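PDB 5NO8: Baccell_00875 from Bacteroides cellulosilyticus DSM 14838, which probably acts as a polysaccharide lyase that removes the L-rhamnose caps linked to glucuronic acid on complex arabinogalactan proteins. Local coordinates for residues R162-I167 with L575-G580; D183-L188 with A241-D246. All blocks are in the same frame, centred on the assembly; numbering follows the deposited sequence.

Contact 1. Residues R162-I167 with L575-G580; sequences RAHTHI and LEAFNG
Strand 163-168, an outermost strand of an antiparallel sheet, runs past the type I beta turn from Glu576 to Asn579 that leads out of helix 562-576, with His164 CA 6.0 Å from Phe578 CA and His166 CA 5.6 Å from Gly580 CA. The contact docks this edge strand of the sheet against the turn. Strand alternation sends His164 and His166 toward the turn, while Thr165 faces away. His166 NE2 donates to Ala577 O at 2.8 Å; the oxygen lies in the ring plane, although the donor stands above the carbonyl plane. Gly580 CA covers one face of the same ring in a CH-pi contact, 4.0 Å from its centroid, and glycine suits the place because a CB would press on ND1. An alanine in place of His166 would probably loosen the docking, since both the bond to Ala577 O and the ring surface under Gly580 would be lost. Phe578 CA lies over one face of the His164 imidazole in a CH-pi contact. The Phe578 CB points away, yet the ring returns to cross His164 obliquely, planes at 38°, with His164 NE2 3.4 Å above the centre of the phenyl ring.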
loop_
_atom_site.group_PDB
_atom_site.type_symbol
_atom_site.label_atom_id
_atom_site.label_comp_id
_atom_site.label_asym_id
_atom_site.label_seq_id
_atom_site.Cartn_x
_atom_site.Cartn_y
_atom_site.Cartn_z
ATOM N N ARG A 162 -14.027 11.099 -1.317
ATOM C CA ARG A 162 -13.508 9.784 -1.732
ATOM C C ARG A 162 -13.033 9.041 -0.504
ATOM O O ARG A 162 -12.866 9.628 0.563
ATOM C CB ARG A 162 -12.382 9.900 -2.757
ATOM C CG ARG A 162 -12.751 10.609 -4.058
ATOM C CD ARG A 162 -13.772 9.793 -4.846
ATOM N NE ARG A 162 -14.060 10.373 -6.147
ATOM C CZ ARG A 162 -14.909 11.386 -6.357
ATOM N NH1 ARG A 162 -15.567 11.945 -5.356
ATOM N NH2 ARG A 162 -15.082 11.851 -7.588
ATOM N N ALA A 163 -12.823 7.742 -0.652
ATOM C CA ALA A 163 -12.478 6.905 0.510
ATOM C C ALA A 163 -11.291 5.993 0.229
ATOM O O ALA A 163 -11.214 5.381 -0.831
ATOM C CB ALA A 163 -13.675 6.076 0.920
ATOM N N HIS A 164 -10.396 5.903 1.211
ATOM C CA HIS A 164 -9.382 4.841 1.246
ATOM C C HIS A 164 -10.091 3.560 1.698
ATOM O O HIS A 164 -10.612 3.484 2.817
ATOM C CB HIS A 164 -8.275 5.205 2.217
ATOM C CG HIS A 164 -7.499 6.416 1.809
ATOM N ND1 HIS A 164 -6.954 6.553 0.553
ATOM C CD2 HIS A 164 -7.141 7.524 2.504
ATOM C CE1 HIS A 164 -6.291 7.696 0.493
ATOM N NE2 HIS A 164 -6.401 8.310 1.657
ATOM N N THR A 165 -10.115 2.566 0.820
ATOM C CA THR A 165 -10.892 1.363 1.056
ATOM C C THR A 165 -9.983 0.246 1.574
ATOM O O THR A 165 -9.169 -0.274 0.839
ATOM C CB THR A 165 -11.608 1.010 -0.254
ATOM O OG1 THR A 165 -12.378 2.164 -0.659
ATOM C CG2 THR A 165 -12.537 -0.105 -0.060
ATOM N N HIS A 166 -10.118 -0.086 2.841
ATOM C CA HIS A 166 -9.242 -1.062 3.495
ATOM C C HIS A 166 -9.971 -2.385 3.477
ATOM O O HIS A 166 -10.903 -2.601 4.261
ATOM C CB HIS A 166 -8.932 -0.588 4.891
ATOM C CG HIS A 166 -8.188 0.711 4.889
ATOM N ND1 HIS A 166 -6.961 0.848 4.274
ATOM C CD2 HIS A 166 -8.536 1.950 5.334
ATOM C CE1 HIS A 166 -6.575 2.116 4.365
ATOM N NE2 HIS A 166 -7.499 2.799 5.022
ATOM N N ILE A 167 -9.519 -3.258 2.585
ATOM C CA ILE A 167 -10.174 -4.545 2.346
ATOM C C ILE A 167 -9.439 -5.616 3.138
ATOM O O ILE A 167 -8.216 -5.683 3.057
ATOM C CB ILE A 167 -10.128 -4.913 0.863
ATOM C CG1 ILE A 167 -10.738 -3.790 0.018
ATOM C CG2 ILE A 167 -10.870 -6.232 0.614
ATOM C CD1 ILE A 167 -10.403 -3.932 -1.445
ATOM N N LEU A 575 -2.627 11.367 6.726
ATOM C CA LEU A 575 -1.648 10.345 6.364
ATOM C C LEU A 575 -2.037 8.965 6.874
ATOM O O LEU A 575 -1.877 7.950 6.154
ATOM C CB LEU A 575 -0.265 10.694 6.921
ATOM C CG LEU A 575 0.829 9.683 6.597
ATOM C CD1 LEU A 575 0.960 9.518 5.115
ATOM C CD2 LEU A 575 2.160 10.128 7.166
ATOM N N GLU A 576 -2.535 8.910 8.098
ATOM C CA GLU A 576 -2.915 7.639 8.708
ATOM C C GLU A 576 -4.092 6.981 8.024
ATOM O O GLU A 576 -4.216 5.751 8.071
ATOM C CB GLU A 576 -3.190 7.783 10.211
ATOM C CG GLU A 576 -1.927 8.163 10.976
ATOM C CD GLU A 576 -2.104 8.162 12.472
ATOM O OE1 GLU A 576 -2.816 7.273 12.993
ATOM O OE2 GLU A 576 -1.503 9.026 13.137
ATOM N N ALA A 577 -4.920 7.772 7.346
ATOM C CA ALA A 577 -6.087 7.227 6.645
ATOM C C ALA A 577 -5.729 6.298 5.466
ATOM O O ALA A 577 -6.532 5.438 5.076
ATOM C CB ALA A 577 -6.997 8.358 6.181
ATOM N N PHE A 578 -4.526 6.457 4.921
ATOM C CA PHE A 578 -4.042 5.598 3.838
ATOM C C PHE A 578 -3.777 4.152 4.267
ATOM O O PHE A 578 -3.605 3.294 3.391
ATOM C CB PHE A 578 -2.728 6.143 3.266
ATOM C CG PHE A 578 -2.877 7.374 2.411
ATOM C CD1 PHE A 578 -3.102 7.249 1.042
ATOM C CD2 PHE A 578 -2.727 8.639 2.954
ATOM C CE1 PHE A 578 -3.192 8.381 0.241
ATOM C CE2 PHE A 578 -2.803 9.787 2.145
ATOM C CZ PHE A 578 -3.068 9.649 0.803
ATOM N N ASN A 579 -3.705 3.909 5.571
ATOM C CA ASN A 579 -3.173 2.658 6.127
ATOM C C ASN A 579 -4.248 1.863 6.843
ATOM O O ASN A 579 -4.994 2.391 7.698
ATOM C CB ASN A 579 -2.107 2.940 7.178
ATOM C CG ASN A 579 -0.829 3.494 6.604
ATOM O OD1 ASN A 579 -0.745 3.892 5.452
ATOM N ND2 ASN A 579 0.180 3.550 7.444
ATOM N N GLY A 580 -4.263 0.557 6.580
ATOM C CA GLY A 580 -5.171 -0.329 7.271
ATOM C C GLY A 580 -4.517 -1.000 8.473
ATOM O O GLY A 580 -3.324 -0.766 8.771
#

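Contact 2. Residues D183-L188 with A241-D246; sequences DFTPHL and AHNGND
Backbone pairing joins the start of strand 187-194 to the end of strand 232-242 in an antiparallel ladder. His187 and His242 form a hydrogen-bonded pair: His187 N reaches His242 O at 2.8 Å, nearly along the C=O axis, and His242 N returns a bond of 2.9 Å to His187 O. Leu188 and Ala241 follow as a non-hydrogen-bonded pair, and Ala241 CA adds a CA-H...O contact to His187 O at 3.2 Å. A cis peptide before Pro186 bends the chain just ahead of the strand.

Apolar contact is modest. Pro186 CB meets Ala241 CB at 4.3 Å, the short methyl of Ala241 approaching the proline ring without crowding it.

His187 and His242 share one face of the sheet, and Leu188 and Ala241 the opposite one. His242 CG takes the crowded position between backbone N and carbonyl carbon (chi1 71°), which lays its ring beneath His187 CB, 3.7 Å from the ring centroid in a CH-pi contact.

Imidazole nitrogens serve the polar network. His242 ND1 accepts from Gly244 N at 3.1 Å, close to the ring plane. Gly244, the N-cap residue of helix 245-254, has backbone angles at which a CB would collide with Asn243 O. His187 NE2 bonds weakly to Asp183 O at 3.4 Å and meets a water that donates to Asn243 O, while its ND1 pairs with Arg180 N.

Leu45 of strand 40-45 covers the face carrying Leu188 and Ala241, whereas Ile179 of strand 175-180 touches both histidines and the Phe248 ring of helix 245-254 meets that of His242.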
loop_
_atom_site.group_PDB
_atom_site.type_symbol
_atom_site.label_atom_id
_atom_site.label_comp_id
_atom_site.label_asym_id
_atom_site.label_seq_id
_atom_site.Cartn_x
_atom_site.Cartn_y
_atom_site.Cartn_z
ATOM N N ASP A 183 -10.247 12.195 6.447
ATOM C CA ASP A 183 -10.499 11.729 7.800
ATOM C C ASP A 183 -11.754 12.279 8.463
ATOM O O ASP A 183 -11.979 12.004 9.631
ATOM C CB ASP A 183 -9.283 11.926 8.727
ATOM C CG ASP A 183 -9.337 11.032 9.963
ATOM O OD1 ASP A 183 -9.546 9.815 9.802
ATOM O OD2 ASP A 183 -9.189 11.544 11.085
ATOM N N PHE A 184 -12.601 13.003 7.730
ATOM C CA PHE A 184 -13.810 13.563 8.331
ATOM C C PHE A 184 -14.863 12.456 8.428
ATOM O O PHE A 184 -15.088 11.740 7.462
ATOM C CB PHE A 184 -14.386 14.705 7.495
ATOM C CG PHE A 184 -13.392 15.773 7.148
ATOM C CD1 PHE A 184 -12.896 16.617 8.132
ATOM C CD2 PHE A 184 -12.951 15.936 5.830
ATOM C CE1 PHE A 184 -11.971 17.610 7.814
ATOM C CE2 PHE A 184 -12.029 16.923 5.511
ATOM C CZ PHE A 184 -11.541 17.760 6.501
ATOM N N THR A 185 -15.491 12.354 9.587
ATOM C CA THR A 185 -16.588 11.426 9.825
ATOM C C THR A 185 -17.845 11.948 9.115
ATOM O O THR A 185 -17.912 13.137 8.795
ATOM C CB THR A 185 -16.874 11.295 11.325
ATOM O OG1 THR A 185 -17.176 12.583 11.873
ATOM C CG2 THR A 185 -15.661 10.727 12.069
ATOM N N PRO A 186 -18.819 11.086 8.809
ATOM C CA PRO A 186 -18.752 9.639 9.016
ATOM C C PRO A 186 -17.909 8.892 7.985
ATOM O O PRO A 186 -17.704 9.347 6.861
ATOM C CB PRO A 186 -20.205 9.213 8.850
ATOM C CG PRO A 186 -20.732 10.170 7.837
ATOM C CD PRO A 186 -20.081 11.481 8.164
ATOM N N HIS A 187 -17.453 7.725 8.415
ATOM C CA HIS A 187 -16.838 6.746 7.549
ATOM C C HIS A 187 -17.814 5.585 7.344
ATOM O O HIS A 187 -18.899 5.568 7.914
ATOM C CB HIS A 187 -15.568 6.281 8.208
ATOM C CG HIS A 187 -14.632 7.400 8.517
ATOM N ND1 HIS A 187 -14.013 8.134 7.537
ATOM C CD2 HIS A 187 -14.213 7.916 9.703
ATOM C CE1 HIS A 187 -13.242 9.054 8.102
ATOM N NE2 HIS A 187 -13.355 8.950 9.416
ATOM N N LEU A 188 -17.415 4.623 6.522
ATOM C CA LEU A 188 -18.265 3.500 6.205
ATOM C C LEU A 188 -17.553 2.178 6.466
ATOM O O LEU A 188 -16.371 2.048 6.201
ATOM C CB LEU A 188 -18.648 3.573 4.739
ATOM C CG LEU A 188 -19.852 2.763 4.264
ATOM C CD1 LEU A 188 -21.130 3.451 4.677
ATOM C CD2 LEU A 188 -19.844 2.607 2.755
ATOM N N ALA A 241 -22.440 3.301 8.909
ATOM C CA ALA A 241 -21.640 4.460 9.216
ATOM C C ALA A 241 -20.866 4.205 10.498
ATOM O O ALA A 241 -21.340 3.528 11.396
ATOM C CB ALA A 241 -22.553 5.667 9.411
ATOM N N HIS A 242 -19.680 4.778 10.588
ATOM C CA HIS A 242 -18.907 4.741 11.807
ATOM C C HIS A 242 -18.016 5.963 11.951
ATOM O O HIS A 242 -17.861 6.748 11.030
ATOM C CB HIS A 242 -18.120 3.415 11.944
ATOM C CG HIS A 242 -16.983 3.275 10.988
ATOM N ND1 HIS A 242 -15.764 3.883 11.189
ATOM C CD2 HIS A 242 -16.885 2.624 9.800
ATOM C CE1 HIS A 242 -14.951 3.581 10.192
ATOM N NE2 HIS A 242 -15.612 2.831 9.327
ATOM N N ASN A 243 -17.456 6.119 13.127
ATOM C CA ASN A 243 -16.690 7.324 13.482
ATOM C C ASN A 243 -15.192 7.173 13.519
ATOM O O ASN A 243 -14.502 8.075 13.963
ATOM C CB ASN A 243 -17.209 7.861 14.811
ATOM C CG ASN A 243 -18.539 8.553 14.662
ATOM O OD1 ASN A 243 -18.786 9.257 13.671
ATOM N ND2 ASN A 243 -19.416 8.360 15.644
ATOM N N GLY A 244 -14.657 6.059 13.039
ATOM C CA GLY A 244 -13.197 5.885 12.974
ATOM C C GLY A 244 -12.843 4.460 13.348
ATOM O O GLY A 244 -13.739 3.653 13.600
ATOM N N ASN A 245 -11.549 4.168 13.390
ATOM C CA ASN A 245 -11.088 2.782 13.540
ATOM C C ASN A 245 -11.601 2.080 14.793
ATOM O O ASN A 245 -12.011 0.920 14.725
ATOM C CB ASN A 245 -9.568 2.699 13.438
ATOM C CG ASN A 245 -9.050 3.139 12.073
ATOM O OD1 ASN A 245 -9.622 2.822 11.031
ATOM N ND2 ASN A 245 -7.967 3.902 12.079
ATOM N N ASP A 246 -11.604 2.765 15.935
ATOM C CA ASP A 246 -12.092 2.149 17.176
ATOM C C ASP A 246 -13.567 1.843 17.118
ATOM O O ASP A 246 -14.012 0.823 17.613
ATOM C CB ASP A 246 -11.830 3.051 18.404
ATOM C CG ASP A 246 -10.394 3.040 18.861
ATOM O OD1 ASP A 246 -9.632 2.104 18.508
ATOM O OD2 ASP A 246 -10.020 3.979 19.617
HETATM O O HOH W 1 -12.171 9.408 12.312
#

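Overall arrangement
Both contacts involve the same antiparallel sheet, in which strands 232-242, 187-194, 175-180 and 163-168 lie side by side in that order. Their centres are 11 Å apart and their nearest atoms about 5 Å apart, without touching. Strand 175-180 bridges them: its Ile179 touches His166 and Ala577 of contact 1 as well as His187 and His242 of contact 2. Along the chain, segment 162-167 comes first, then both segments of contact 2, and 575-580 far later. Contact 2 is thus a local pairing within the sheet, whereas contact 1 ties that sheet's edge to the distant helical region of this probable lyase.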